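Local coordinates for protein 5-Carboxyvanillate Decarboxylase (Novosphingobium aromaticivorans, PDB 4QRN) that probably removes a carboxylate group from 5-carboxyvanillate as a metal-dependent amidohydrolase-superfamily decarboxylase, holding manganese and a nitro-substituted benzoic acid in its active site, at residues A125-T130 with A154-W160; I165-A169 with A199-Q205; Q258-M264 with N305-S311; Y301-N305 with V325-R330. All coordinates share one frame; numbering follows the deposited sequence. Where two conformers were deposited one is given.

How the contacts relate
The four contacts sample different parts of a (beta/alpha)8 barrel. Contacts 1 and 2 follow one another along the chain, both closing before contact 3 opens, and share helix 158-170: its first turn meets helix 122-142 and its later turns helix 194-203, with centres about 15 Å apart. Contact 3 lies nearest the chain's centre, about 8 Å from it; its own centre is about 19 Å from that of contact 2 and about 9 Å from that of contact 4. Contacts 3 and 4 share Asn305, and their segments alternate. Contacts 1 and 2 join outer helices, contact 3 lies in the barrel wall that presents active-site residues, and contact 4 packs the helices leading into and out of one of its strands.

Contact 1. Residues A125-T130 with A154-W160; sequences ARTLAT and APQDPEW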
loop_
_atom_site.group_PDB
_atom_site.type_symbol
_atom_site.label_atom_id
_atom_site.label_comp_id
_atom_site.label_asym_id
_atom_site.label_seq_id
_atom_site.Cartn_x
_atom_site.Cartn_y
_atom_site.Cartn_z
ATOM N N ALA A 125 17.675 10.505 24.451
ATOM C CA ALA A 125 17.050 9.332 23.854
ATOM C C ALA A 125 17.445 8.054 24.593
ATOM O O ALA A 125 16.578 7.233 24.934
ATOM C CB ALA A 125 17.393 9.241 22.388
ATOM N N ARG A 126 18.741 7.873 24.848
ATOM C CA ARG A 126 19.192 6.692 25.566
ATOM C C ARG A 126 18.607 6.645 26.975
ATOM O O ARG A 126 18.189 5.580 27.454
ATOM C CB ARG A 126 20.710 6.649 25.626
ATOM C CG ARG A 126 21.369 6.452 24.255
ATOM C CD ARG A 126 22.869 6.326 24.362
ATOM N NE ARG A 126 23.473 7.561 24.834
ATOM C CZ ARG A 126 24.237 8.378 24.109
ATOM N NH1 ARG A 126 24.507 8.125 22.832
ATOM N NH2 ARG A 126 24.721 9.467 24.672
ATOM N N THR A 127 18.577 7.782 27.658
ATOM C CA THR A 127 18.092 7.815 29.019
ATOM C C THR A 127 16.610 7.475 29.098
ATOM O O THR A 127 16.180 6.683 29.935
ATOM C CB THR A 127 18.357 9.195 29.621
ATOM O OG1 THR A 127 19.776 9.396 29.705
ATOM C CG2 THR A 127 17.774 9.331 31.020
ATOM N N LEU A 128 15.817 8.069 28.211
ATOM C CA LEU A 128 14.383 7.831 28.255
ATOM C C LEU A 128 14.033 6.425 27.785
ATOM O O LEU A 128 13.088 5.840 28.286
ATOM C CB LEU A 128 13.621 8.890 27.448
ATOM C CG LEU A 128 13.681 10.289 28.078
ATOM C CD1 LEU A 128 12.919 11.252 27.209
ATOM C CD2 LEU A 128 13.157 10.320 29.524
ATOM N N ALA A 129 14.770 5.895 26.818
ATOM C CA ALA A 129 14.528 4.506 26.399
ATOM C C ALA A 129 14.874 3.554 27.544
ATOM O O ALA A 129 14.156 2.583 27.778
ATOM C CB ALA A 129 15.351 4.173 25.171
ATOM N N THR A 130 15.988 3.805 28.232
ATOM C CA THR A 130 16.370 2.970 29.372
ATOM C C THR A 130 15.259 2.966 30.415
ATOM O O THR A 130 14.875 1.913 30.914
ATOM C CB THR A 130 17.666 3.497 30.017
ATOM O OG1 THR A 130 18.738 3.349 29.080
ATOM C CG2 THR A 130 17.978 2.729 31.310
ATOM N N ALA A 154 17.153 3.124 20.390
ATOM C CA ALA A 154 17.442 4.453 19.869
ATOM C C ALA A 154 18.384 4.277 18.693
ATOM O O ALA A 154 19.592 4.370 18.850
ATOM C CB ALA A 154 18.065 5.340 20.965
ATOM N N PRO A 155 17.848 3.988 17.495
ATOM C CA PRO A 155 18.709 3.640 16.358
ATOM C C PRO A 155 19.625 4.767 15.944
ATOM O O PRO A 155 20.580 4.517 15.208
ATOM C CB PRO A 155 17.711 3.270 15.259
ATOM C CG PRO A 155 16.487 2.828 16.018
ATOM C CD PRO A 155 16.420 3.800 17.159
ATOM N N GLN A 156 19.361 5.985 16.408
ATOM C CA GLN A 156 20.339 7.059 16.270
ATOM C C GLN A 156 21.706 6.659 16.812
ATOM O O GLN A 156 22.734 7.203 16.391
ATOM C CB GLN A 156 19.977 8.291 17.123
ATOM C CG GLN A 156 18.618 8.911 17.004
ATOM C CD GLN A 156 17.627 8.366 18.022
ATOM O OE1 GLN A 156 17.399 7.160 18.093
ATOM N NE2 GLN A 156 17.009 9.260 18.799
ATOM N N ASP A 157 21.720 5.727 17.777
ATOM C CA ASP A 157 22.941 5.139 18.341
ATOM C C ASP A 157 22.851 3.607 18.208
ATOM O O ASP A 157 22.375 2.907 19.114
ATOM C CB ASP A 157 23.110 5.546 19.809
ATOM C CG ASP A 157 24.440 5.113 20.398
ATOM O OD1 ASP A 157 25.095 4.213 19.828
ATOM O OD2 ASP A 157 24.814 5.674 21.453
ATOM N N PRO A 158 23.265 3.072 17.052
ATOM C CA PRO A 158 23.095 1.629 16.835
ATOM C C PRO A 158 23.902 0.772 17.791
ATOM O O PRO A 158 23.450 -0.315 18.137
ATOM C CB PRO A 158 23.538 1.414 15.376
ATOM C CG PRO A 158 23.437 2.730 14.749
ATOM C CD PRO A 158 23.699 3.765 15.831
ATOM N N GLU A 159 25.063 1.237 18.223
ATOM C CA GLU A 159 25.870 0.446 19.127
ATOM C C GLU A 159 25.242 0.393 20.521
ATOM O O GLU A 159 25.203 -0.669 21.154
ATOM C CB GLU A 159 27.295 0.993 19.166
ATOM C CG GLU A 159 27.994 0.801 17.817
ATOM C CD GLU A 159 29.337 1.471 17.741
ATOM O OE1 GLU A 159 29.968 1.648 18.810
ATOM O OE2 GLU A 159 29.758 1.819 16.609
ATOM N N TRP A 160 24.702 1.511 20.997
ATOM C CA TRP A 160 23.975 1.484 22.263
ATOM C C TRP A 160 22.752 0.595 22.132
ATOM O O TRP A 160 22.425 -0.188 23.028
ATOM C CB TRP A 160 23.545 2.886 22.711
ATOM C CG TRP A 160 22.731 2.841 23.965
ATOM C CD1 TRP A 160 23.210 2.840 25.240
ATOM C CD2 TRP A 160 21.305 2.740 24.067
ATOM N NE1 TRP A 160 22.168 2.765 26.127
ATOM C CE2 TRP A 160 20.989 2.695 25.431
ATOM C CE3 TRP A 160 20.265 2.701 23.136
ATOM C CZ2 TRP A 160 19.677 2.592 25.888
ATOM C CZ3 TRP A 160 18.952 2.584 23.588
ATOM C CH2 TRP A 160 18.674 2.544 24.956
#
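Arg126 O, 3.7 Å from Trp160 CZ2 across the contact, accepts two bonds from Thr130: the backbone N and the hydroxyl OG1 reach it from opposite faces of its carbonyl plane. It lies in helix 122-142 of the (beta/alpha)8 barrel, where that helix meets the start of helix 158-170. Asp157 is the N-cap of the second helix; its OD1 accepts from Trp160 N at 3.0 Å, nearly straight at 169°. A short carboxylate suits this place because its other oxygen remains available for Arg126, whose NH1 donates to Asp157 OD2 at 2.8 Å. The bond meets OD2 on its anti side and is bent, with the guanidinium and carboxylate planes almost perpendicular. Asp123 holds Arg126 NH2. Arginine also supplies an aliphatic shaft: Arg126 CD lies over the five-membered ring of Trp160, 3.7 Å from its centroid, in a CH-pi contact. The indole reaches beneath this shaft because its CG stands anti to the backbone N, chi1 177°. Ala125 and Ala154, both small, let the chains come close, CB to CB 4.2 Å; Ala129 CB meets Trp160 CH2. At the ring's edge, Thr130 OG1 comes within 3.4 Å of Trp160 CZ2.

Contact 2. Residues I165-A169 with A199-Q205; sequences IHRGA and ALVEVDQ
Helix 158-170 passes Ile165 and His166 against Ala199 and Val203 of helix 194-203, the short segments running in nearly the same direction, 26° apart, with axes 9.8 Å from each other. These are neighbouring outer helices of the (beta/alpha)8 barrel. On the inner side, Ile165 divides its branches: CD1 meets Ala199 CB at 3.9 Å and reaches toward Leu200, while CG2 packs on Val203 CG2 at 3.7 Å. The methyl of Ala199 leaves room for this branched chain, and Ile165 and Leu200 both continue onto Ile177 of strand 177-179. Nearer the surface, His166 uses both a face and an edge. Val203 CG1 sits over one face, 3.7 Å from the His166 ring centroid, as a CH-pi contact. At the edge, His166 NE2 donates to Glu202 OE1 at 2.7 Å, within the ring plane and onto the anti lone pair, probably fixing the ring's rotation. The second helix ends in a Schellman motif, with Asp204 at positive phi and Gln205 N bonded to Leu200 O. Gln205 then lays its amide against Ala169, NE2 donating to Phe174 O, while one water donates to both Ile165 O at 2.8 Å and Gln205 OE1 at 2.9 Å.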
loop_
_atom_site.group_PDB
_atom_site.type_symbol
_atom_site.label_atom_id
_atom_site.label_comp_id
_atom_site.label_asym_id
_atom_site.label_seq_id
_atom_site.Cartn_x
_atom_site.Cartn_y
_atom_site.Cartn_z
ATOM N N ILE A 165 19.504 -4.277 23.276
ATOM C CA ILE A 165 18.920 -5.539 22.839
ATOM C C ILE A 165 19.429 -6.666 23.755
ATOM O O ILE A 165 18.646 -7.489 24.243
ATOM C CB ILE A 165 19.284 -5.794 21.375
ATOM C CG1 ILE A 165 18.493 -4.825 20.479
ATOM C CG2 ILE A 165 19.025 -7.252 20.974
ATOM C CD1 ILE A 165 19.063 -4.696 19.086
ATOM N N HIS A 166 20.732 -6.689 24.019
ATOM C CA HIS A 166 21.279 -7.680 24.934
ATOM C C HIS A 166 20.755 -7.515 26.348
ATOM O O HIS A 166 20.413 -8.499 26.992
ATOM C CB HIS A 166 22.801 -7.624 24.883
ATOM C CG HIS A 166 23.356 -8.418 23.746
ATOM N ND1 HIS A 166 23.522 -9.789 23.819
ATOM C CD2 HIS A 166 23.777 -8.047 22.512
ATOM C CE1 HIS A 166 24.016 -10.227 22.676
ATOM N NE2 HIS A 166 24.178 -9.193 21.865
ATOM N N ARG A 167 20.680 -6.284 26.841
ATOM C CA ARG A 167 20.200 -6.068 28.202
ATOM C C ARG A 167 18.747 -6.521 28.329
ATOM O O ARG A 167 18.365 -7.161 29.304
ATOM C CB ARG A 167 20.353 -4.606 28.606
ATOM C CG ARG A 167 20.085 -4.382 30.079
ATOM C CD ARG A 167 20.287 -2.932 30.483
ATOM N NE ARG A 167 19.191 -2.043 30.085
ATOM C CZ ARG A 167 18.176 -1.666 30.870
ATOM N NH1 ARG A 167 17.277 -0.822 30.395
ATOM N NH2 ARG A 167 18.043 -2.148 32.111
ATOM N N GLY A 168 17.929 -6.199 27.331
ATOM C CA GLY A 168 16.535 -6.601 27.367
ATOM C C GLY A 168 16.371 -8.109 27.387
ATOM O O GLY A 168 15.577 -8.654 28.142
ATOM N N ALA A 169 17.158 -8.803 26.580
ATOM C CA ALA A 169 17.041 -10.254 26.495
ATOM C C ALA A 169 17.583 -10.931 27.752
ATOM O O ALA A 169 16.990 -11.883 28.245
ATOM C CB ALA A 169 17.761 -10.756 25.247
ATOM N N ALA A 199 23.078 -7.764 16.785
ATOM C CA ALA A 199 22.629 -8.066 18.135
ATOM C C ALA A 199 21.384 -8.945 18.144
ATOM O O ALA A 199 21.289 -9.862 18.958
ATOM C CB ALA A 199 22.388 -6.771 18.916
ATOM N N LEU A 200 20.428 -8.669 17.255
ATOM C CA LEU A 200 19.223 -9.495 17.173
ATOM C C LEU A 200 19.559 -10.941 16.859
ATOM O O LEU A 200 18.962 -11.848 17.427
ATOM C CB LEU A 200 18.268 -8.941 16.100
ATOM C CG LEU A 200 17.581 -7.638 16.481
ATOM C CD1 LEU A 200 16.998 -6.953 15.232
ATOM C CD2 LEU A 200 16.507 -7.943 17.504
ATOM N N VAL A 201 20.524 -11.152 15.974
ATOM C CA VAL A 201 20.897 -12.517 15.646
ATOM C C VAL A 201 21.636 -13.155 16.831
ATOM O O VAL A 201 21.432 -14.330 17.122
ATOM C CB VAL A 201 21.720 -12.537 14.352
ATOM C CG1 VAL A 201 22.438 -13.886 14.136
ATOM C CG2 VAL A 201 20.816 -12.162 13.153
ATOM N N GLU A 202 22.471 -12.388 17.531
ATOM C CA GLU A 202 23.164 -12.902 18.723
ATOM C C GLU A 202 22.191 -13.380 19.806
ATOM O O GLU A 202 22.403 -14.420 20.417
ATOM C CB GLU A 202 24.096 -11.840 19.300
ATOM C CG GLU A 202 25.339 -11.614 18.443
ATOM C CD GLU A 202 26.086 -10.318 18.719
ATOM O OE1 GLU A 202 25.667 -9.528 19.592
ATOM O OE2 GLU A 202 27.116 -10.101 18.048
ATOM N N VAL A 203 21.143 -12.608 20.070
ATOM C CA VAL A 203 20.151 -13.015 21.070
ATOM C C VAL A 203 19.055 -13.903 20.470
ATOM O O VAL A 203 18.228 -14.457 21.199
ATOM C CB VAL A 203 19.493 -11.803 21.803
ATOM C CG1 VAL A 203 20.555 -10.964 22.554
ATOM C CG2 VAL A 203 18.674 -10.951 20.854
ATOM N N ASP A 204 19.089 -14.068 19.147
ATOM C CA ASP A 204 18.099 -14.842 18.376
ATOM C C ASP A 204 16.663 -14.412 18.644
ATOM O O ASP A 204 15.806 -15.236 18.950
ATOM C CB ASP A 204 18.266 -16.349 18.611
ATOM C CG ASP A 204 17.470 -17.180 17.627
ATOM O OD1 ASP A 204 17.294 -16.746 16.465
ATOM O OD2 ASP A 204 16.988 -18.254 18.037
ATOM N N GLN A 205 16.412 -13.115 18.526
ATOM C CA GLN A 205 15.084 -12.595 18.788
ATOM C C GLN A 205 14.550 -11.874 17.564
ATOM O O GLN A 205 15.331 -11.362 16.753
ATOM C CB GLN A 205 15.098 -11.641 19.971
ATOM C CG GLN A 205 15.332 -12.374 21.266
ATOM C CD GLN A 205 15.200 -11.482 22.475
ATOM O OE1 GLN A 205 15.384 -10.272 22.378
ATOM N NE2 GLN A 205 14.876 -12.074 23.635
HETATM O O HOH W 1 15.884 -7.679 23.576
#

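Contact 3. Residues Q258-M264 with N305-S311; sequences QIMVGHM and NVLVTNS. With 1DF (4-hydroxy-3-methoxy-5-nitrobenzoic acid), chain F.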
loop_
_atom_site.group_PDB
_atom_site.type_symbol
_atom_site.label_atom_id
_atom_site.label_comp_id
_atom_site.label_asym_id
_atom_site.label_seq_id
_atom_site.Cartn_x
_atom_site.Cartn_y
_atom_site.Cartn_z
ATOM N N GLN A 258 14.220 -13.014 11.964
ATOM C CA GLN A 258 12.784 -12.923 11.753
ATOM C C GLN A 258 12.355 -11.474 11.965
ATOM O O GLN A 258 12.671 -10.878 12.994
ATOM C CB GLN A 258 12.016 -13.816 12.734
ATOM C CG GLN A 258 12.431 -15.285 12.646
ATOM C CD GLN A 258 12.117 -15.887 11.286
ATOM O OE1 GLN A 258 10.980 -15.815 10.826
ATOM N NE2 GLN A 258 13.133 -16.440 10.609
ATOM N N ILE A 259 11.628 -10.932 10.982
ATOM C CA ILE A 259 11.014 -9.615 11.104
ATOM C C ILE A 259 9.507 -9.782 11.101
ATOM O O ILE A 259 8.938 -10.413 10.203
ATOM C CB ILE A 259 11.462 -8.631 10.007
ATOM C CG1 ILE A 259 12.982 -8.431 10.085
ATOM C CG2 ILE A 259 10.685 -7.296 10.171
ATOM C CD1 ILE A 259 13.555 -7.446 9.042
ATOM N N MET A 260 8.868 -9.213 12.125
ATOM C CA MET A 260 7.418 -9.170 12.270
ATOM C C MET A 260 6.878 -7.816 11.845
ATOM O O MET A 260 7.482 -6.795 12.153
ATOM C CB MET A 260 7.064 -9.388 13.746
ATOM C CG MET A 260 7.465 -10.723 14.314
ATOM S SD MET A 260 7.325 -10.729 16.114
ATOM C CE MET A 260 7.585 -12.453 16.432
ATOM N N VAL A 261 5.740 -7.835 11.160
ATOM C CA VAL A 261 4.981 -6.618 10.898
ATOM C C VAL A 261 3.510 -6.904 11.159
ATOM O O VAL A 261 3.046 -8.053 11.094
ATOM C CB VAL A 261 5.170 -6.076 9.472
ATOM C CG1 VAL A 261 6.582 -5.534 9.270
ATOM C CG2 VAL A 261 4.839 -7.145 8.440
ATOM N N GLY A 262 2.793 -5.842 11.479
ATOM C CA GLY A 262 1.374 -5.892 11.749
ATOM C C GLY A 262 0.527 -5.592 10.529
ATOM O O GLY A 262 0.976 -5.630 9.379
ATOM N N HIS A 263 -0.760 -5.343 10.802
ATOM C CA HIS A 263 -1.677 -4.803 9.806
ATOM C C HIS A 263 -1.676 -5.667 8.553
ATOM O O HIS A 263 -1.719 -5.175 7.428
ATOM C CB HIS A 263 -1.373 -3.312 9.544
ATOM C CG HIS A 263 -1.086 -2.592 10.822
ATOM N ND1 HIS A 263 0.198 -2.281 11.211
ATOM C CD2 HIS A 263 -1.884 -2.303 11.884
ATOM C CE1 HIS A 263 0.165 -1.770 12.433
ATOM N NE2 HIS A 263 -1.084 -1.776 12.865
ATOM N N MET A 264 -1.712 -6.984 8.784
ATOM C CA MET A 264 -1.830 -7.958 7.705
ATOM C C MET A 264 -0.675 -7.883 6.718
ATOM O O MET A 264 -0.803 -8.276 5.548
ATOM C CB MET A 264 -3.198 -7.848 6.996
ATOM C CG MET A 264 -3.934 -9.170 6.797
ATOM S SD MET A 264 -4.558 -9.844 8.371
ATOM C CE MET A 264 -3.325 -11.045 8.775
ATOM N N ASN A 305 11.314 -15.771 6.613
ATOM C CA ASN A 305 11.895 -14.718 7.453
ATOM C C ASN A 305 10.940 -13.630 7.892
ATOM O O ASN A 305 11.327 -12.825 8.731
ATOM C CB ASN A 305 13.078 -14.048 6.749
ATOM C CG ASN A 305 14.223 -14.994 6.521
ATOM O OD1 ASN A 305 14.336 -15.627 5.459
ATOM N ND2 ASN A 305 15.085 -15.110 7.513
ATOM N N VAL A 306 9.722 -13.579 7.368
ATOM C CA VAL A 306 8.763 -12.549 7.750
ATOM C C VAL A 306 7.581 -13.191 8.453
ATOM O O VAL A 306 7.165 -14.295 8.117
ATOM C CB VAL A 306 8.313 -11.737 6.519
ATOM C CG1 VAL A 306 7.293 -10.659 6.905
ATOM C CG2 VAL A 306 9.538 -11.109 5.842
ATOM N N LEU A 307 7.066 -12.505 9.460
ATOM C CA LEU A 307 5.934 -12.956 10.258
ATOM C C LEU A 307 4.935 -11.799 10.301
ATOM O O LEU A 307 5.341 -10.633 10.296
ATOM C CB LEU A 307 6.408 -13.277 11.674
ATOM C CG LEU A 307 7.421 -14.429 11.761
ATOM C CD1 LEU A 307 8.092 -14.430 13.121
ATOM C CD2 LEU A 307 6.757 -15.801 11.467
ATOM N N VAL A 308 3.648 -12.124 10.324
ATOM C CA VAL A 308 2.620 -11.098 10.225
ATOM C C VAL A 308 1.610 -11.235 11.334
ATOM O O VAL A 308 1.256 -12.350 11.752
ATOM C CB VAL A 308 1.908 -11.217 8.853
ATOM C CG1 VAL A 308 0.573 -10.487 8.810
ATOM C CG2 VAL A 308 2.836 -10.746 7.760
ATOM N N THR A 309 1.132 -10.097 11.815
ATOM C CA THR A 309 -0.018 -10.078 12.713
ATOM C C THR A 309 -1.190 -9.390 12.010
ATOM O O THR A 309 -1.012 -8.650 11.051
ATOM C CB THR A 309 0.260 -9.393 14.062
ATOM O OG1 THR A 309 0.096 -7.967 13.917
ATOM C CG2 THR A 309 1.642 -9.738 14.608
ATOM N N ASN A 310 -2.394 -9.598 12.550
ATOM C CA ASN A 310 -3.589 -8.946 12.012
ATOM C C ASN A 310 -3.980 -7.678 12.758
ATOM O O ASN A 310 -5.156 -7.312 12.740
ATOM C CB ASN A 310 -4.795 -9.890 11.983
ATOM C CG ASN A 310 -5.459 -9.990 13.326
ATOM O OD1 ASN A 310 -4.786 -10.193 14.328
ATOM N ND2 ASN A 310 -6.782 -9.863 13.361
ATOM N N SER A 311 -3.037 -6.984 13.398
ATOM C CA SER A 311 -3.418 -5.766 14.100
ATOM C C SER A 311 -4.223 -4.843 13.192
ATOM O O SER A 311 -3.848 -4.610 12.048
ATOM C CB SER A 311 -2.194 -5.034 14.649
ATOM O OG SER A 311 -1.236 -4.881 13.614
HETATM C C1 1DF F . -2.571 4.332 15.806
HETATM C CO1 1DF F . -2.637 3.047 15.345
HETATM C CO2 1DF F . -1.417 4.755 16.502
HETATM C CM1 1DF F . -1.544 2.187 15.701
HETATM C CM2 1DF F . -0.466 3.855 16.937
HETATM O OM 1DF F . 0.642 4.205 17.656
HETATM C CZ 1DF F . -0.573 2.503 16.647
HETATM C CC 1DF F . -3.642 5.321 15.532
HETATM C CV 1DF F . 0.946 5.597 17.749
HETATM O O1 1DF F . -4.855 4.877 15.386
HETATM O O2 1DF F . -3.343 6.519 15.475
HETATM O O3 1DF F . 0.207 1.608 17.181
HETATM N N 1DF F . -1.384 0.991 14.804
HETATM O O11 1DF F . -0.445 0.250 14.887
HETATM O O22 1DF F . -2.193 0.881 13.842
#
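Ile259 and Val261 bond in alternation to Asn305, Leu307 and Thr309, forming a parallel ladder between two strands of the (beta/alpha)8 barrel. Ile259 N donates to Asn305 O at 3.0 Å and its carbonyl accepts from Leu307 N; Val261 repeats the pattern. On one face Met260, its chain extended, sets CG 3.8 Å from Leu307 CB. On the other, the beta-branched Val261 and Val308 touch less closely, CG2 to CG2 4.2 Å.

Packing is also tight beyond the strands, where the chains turn into the active site. Glycine suits position 262 because a CB would run into Ser311 OG, which lies 3.4 Å from Gly262 CA. That hydroxyl accepts from His263 N at 2.9 Å and also lies over one face of the His263 ring. Its further partner is Glu41, a manganese ligand, so Ser311 links this loop to the metal site. At the ring edge His263 NE2 makes a weak bond, bent to 124°, to nitro oxygen O11 of the bound ligand, and also bonds Asp336; ND1 is held by Glu266. Met264 N bonds Thr309 O, and the flexible thioether bends its SD to 3.6 Å from Asn310 CB.

Side chains meet more loosely where partly exposed Gln258 crosses the amide of buried Asn305, NE2 to ND2 3.9 Å, unbonded. Arg330 and Ser304 O hold Gln258; Leu257 O holds Asn305.

Tyr270 of the second subunit bonds Met264 O. Strands 207-209 and 331-332 flank the pair, helix 233-248 packs on Ile259, Val261 and Val306, and helix 316-326 lies against Val308.

Contact 4. Residues Y301-N305 with V325-R330; sequences YLKSN and VMGEDR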
loop_
_atom_site.group_PDB
_atom_site.type_symbol
_atom_site.label_atom_id
_atom_site.label_comp_id
_atom_site.label_asym_id
_atom_site.label_seq_id
_atom_site.Cartn_x
_atom_site.Cartn_y
_atom_site.Cartn_z
ATOM N N TYR A 301 11.282 -15.151 0.961
ATOM C CA TYR A 301 11.575 -14.484 2.227
ATOM C C TYR A 301 10.326 -14.359 3.083
ATOM O O TYR A 301 10.427 -14.438 4.302
ATOM C CB TYR A 301 12.206 -13.094 2.018
ATOM C CG TYR A 301 13.557 -13.174 1.347
ATOM C CD1 TYR A 301 14.625 -13.835 1.960
ATOM C CD2 TYR A 301 13.759 -12.629 0.088
ATOM C CE1 TYR A 301 15.858 -13.928 1.336
ATOM C CE2 TYR A 301 14.972 -12.727 -0.546
ATOM C CZ TYR A 301 16.016 -13.378 0.075
ATOM O OH TYR A 301 17.202 -13.482 -0.613
ATOM N N LEU A 302 9.162 -14.133 2.478
ATOM C CA LEU A 302 7.950 -14.083 3.302
ATOM C C LEU A 302 7.722 -15.399 4.012
ATOM O O LEU A 302 7.276 -15.416 5.155
ATOM C CB LEU A 302 6.713 -13.732 2.492
ATOM C CG LEU A 302 6.659 -12.325 1.925
ATOM C CD1 LEU A 302 5.303 -12.156 1.277
ATOM C CD2 LEU A 302 6.886 -11.265 2.982
ATOM N N LYS A 303 8.043 -16.503 3.361
ATOM C CA LYS A 303 7.778 -17.807 3.939
ATOM C C LYS A 303 8.839 -18.255 4.944
ATOM O O LYS A 303 8.563 -19.146 5.734
ATOM C CB LYS A 303 7.618 -18.840 2.831
ATOM C CG LYS A 303 6.342 -18.639 2.015
ATOM C CD LYS A 303 6.226 -19.688 0.933
ATOM C CE LYS A 303 4.872 -19.662 0.252
ATOM N NZ LYS A 303 4.757 -20.770 -0.735
ATOM N N SER A 304 10.028 -17.657 4.933
ATOM C CA SER A 304 11.102 -18.088 5.841
ATOM C C SER A 304 11.544 -17.055 6.867
ATOM O O SER A 304 12.120 -17.454 7.885
ATOM C CB SER A 304 12.316 -18.531 5.055
ATOM O OG SER A 304 12.809 -17.498 4.249
ATOM N N ASN A 305 11.314 -15.771 6.613
ATOM C CA ASN A 305 11.895 -14.718 7.453
ATOM C C ASN A 305 10.940 -13.630 7.892
ATOM O O ASN A 305 11.327 -12.825 8.731
ATOM C CB ASN A 305 13.078 -14.048 6.749
ATOM C CG ASN A 305 14.223 -14.994 6.521
ATOM O OD1 ASN A 305 14.336 -15.627 5.459
ATOM N ND2 ASN A 305 15.085 -15.110 7.513
ATOM N N VAL A 325 -0.840 -17.166 1.710
ATOM C CA VAL A 325 0.410 -16.694 1.104
ATOM C C VAL A 325 1.626 -17.017 1.974
ATOM O O VAL A 325 2.659 -17.464 1.485
ATOM C CB VAL A 325 0.341 -15.155 0.888
ATOM C CG1 VAL A 325 1.711 -14.593 0.490
ATOM C CG2 VAL A 325 -0.700 -14.825 -0.173
ATOM N N MET A 326 1.495 -16.766 3.273
ATOM C CA MET A 326 2.630 -16.858 4.201
ATOM C C MET A 326 2.764 -18.256 4.796
ATOM O O MET A 326 3.848 -18.614 5.257
ATOM C CB MET A 326 2.429 -15.935 5.417
ATOM C CG MET A 326 2.051 -14.506 5.221
ATOM S SD MET A 326 3.398 -13.412 5.009
ATOM C CE MET A 326 4.549 -13.811 6.321
ATOM N N GLY A 327 1.649 -18.986 4.874
ATOM C CA GLY A 327 1.540 -20.176 5.702
ATOM C C GLY A 327 0.806 -19.861 6.999
ATOM O O GLY A 327 1.053 -18.832 7.650
ATOM N N GLU A 328 -0.070 -20.773 7.414
ATOM C CA GLU A 328 -0.853 -20.526 8.622
ATOM C C GLU A 328 -0.017 -20.482 9.898
ATOM O O GLU A 328 -0.498 -19.968 10.903
ATOM C CB GLU A 328 -1.972 -21.536 8.766
ATOM C CG GLU A 328 -1.484 -22.916 9.057
ATOM C CD GLU A 328 -2.607 -23.883 9.367
ATOM O OE1 GLU A 328 -3.774 -23.576 9.046
ATOM O OE2 GLU A 328 -2.336 -24.956 9.941
ATOM N N ASP A 329 1.218 -20.971 9.868
ATOM C CA ASP A 329 2.091 -20.878 11.028
ATOM C C ASP A 329 2.701 -19.496 11.198
ATOM O O ASP A 329 3.386 -19.276 12.195
ATOM C CB ASP A 329 3.268 -21.868 10.933
ATOM C CG ASP A 329 2.878 -23.309 11.031
ATOM O OD1 ASP A 329 1.706 -23.619 11.291
ATOM O OD2 ASP A 329 3.800 -24.142 10.873
ATOM N N ARG A 330 2.500 -18.591 10.232
ATOM C CA ARG A 330 3.261 -17.344 10.189
ATOM C C ARG A 330 2.374 -16.116 10.354
ATOM O O ARG A 330 2.837 -14.997 10.131
ATOM C CB ARG A 330 4.090 -17.265 8.906
ATOM C CG ARG A 330 5.056 -18.429 8.776
ATOM C CD ARG A 330 6.056 -18.218 7.641
ATOM N NE ARG A 330 7.069 -17.212 7.951
ATOM C CZ ARG A 330 8.161 -17.433 8.676
ATOM N NH1 ARG A 330 8.397 -18.638 9.184
ATOM N NH2 ARG A 330 9.018 -16.458 8.894
HETATM O O HOH W 2 5.675 -20.672 5.095
HETATM O O HOH W 3 11.227 -19.309 9.772
#
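At the end of the (beta/alpha)8 barrel where helices lead into strands, the last turn of helix 298-304 packs against the end of helix 316-326 and the turn that follows. The Arg330 chain, bent at chi3 (73°), brings its guanidinium across the carbonyls ending the first helix, a place where positive charge is probably favoured by the helix dipole. Lys303 O lies over one face of the Arg330 guanidinium, 3.1 Å above its plane and 3.3 Å from Arg330 CD, without a hydrogen bond. Arg330 NE makes only a weak, bent bond to Leu302 O; its firmer partner is Val306 O, while NH2 bonds Gln258 OE1, tying the group to the adjoining strands. Met326 folds against the same turn: bends at chi2 and chi3 bring its CE to 3.4 Å from Leu302 O, and SD lies 4.2 Å from Leu302 CB. Leu302 CD1 and Val325 CG1 touch more loosely, and Leu272 packs on both residues. The extended, exposed Lys303 lays its methylenes alongside Val325 O, with CE at 3.4 Å. Gly327, at positive phi, ends the helix where a CB would jam against Met326 O. One water accepts from Arg330 NH1 at 3.0 Å and donates to Ser304 O at 2.8 Å.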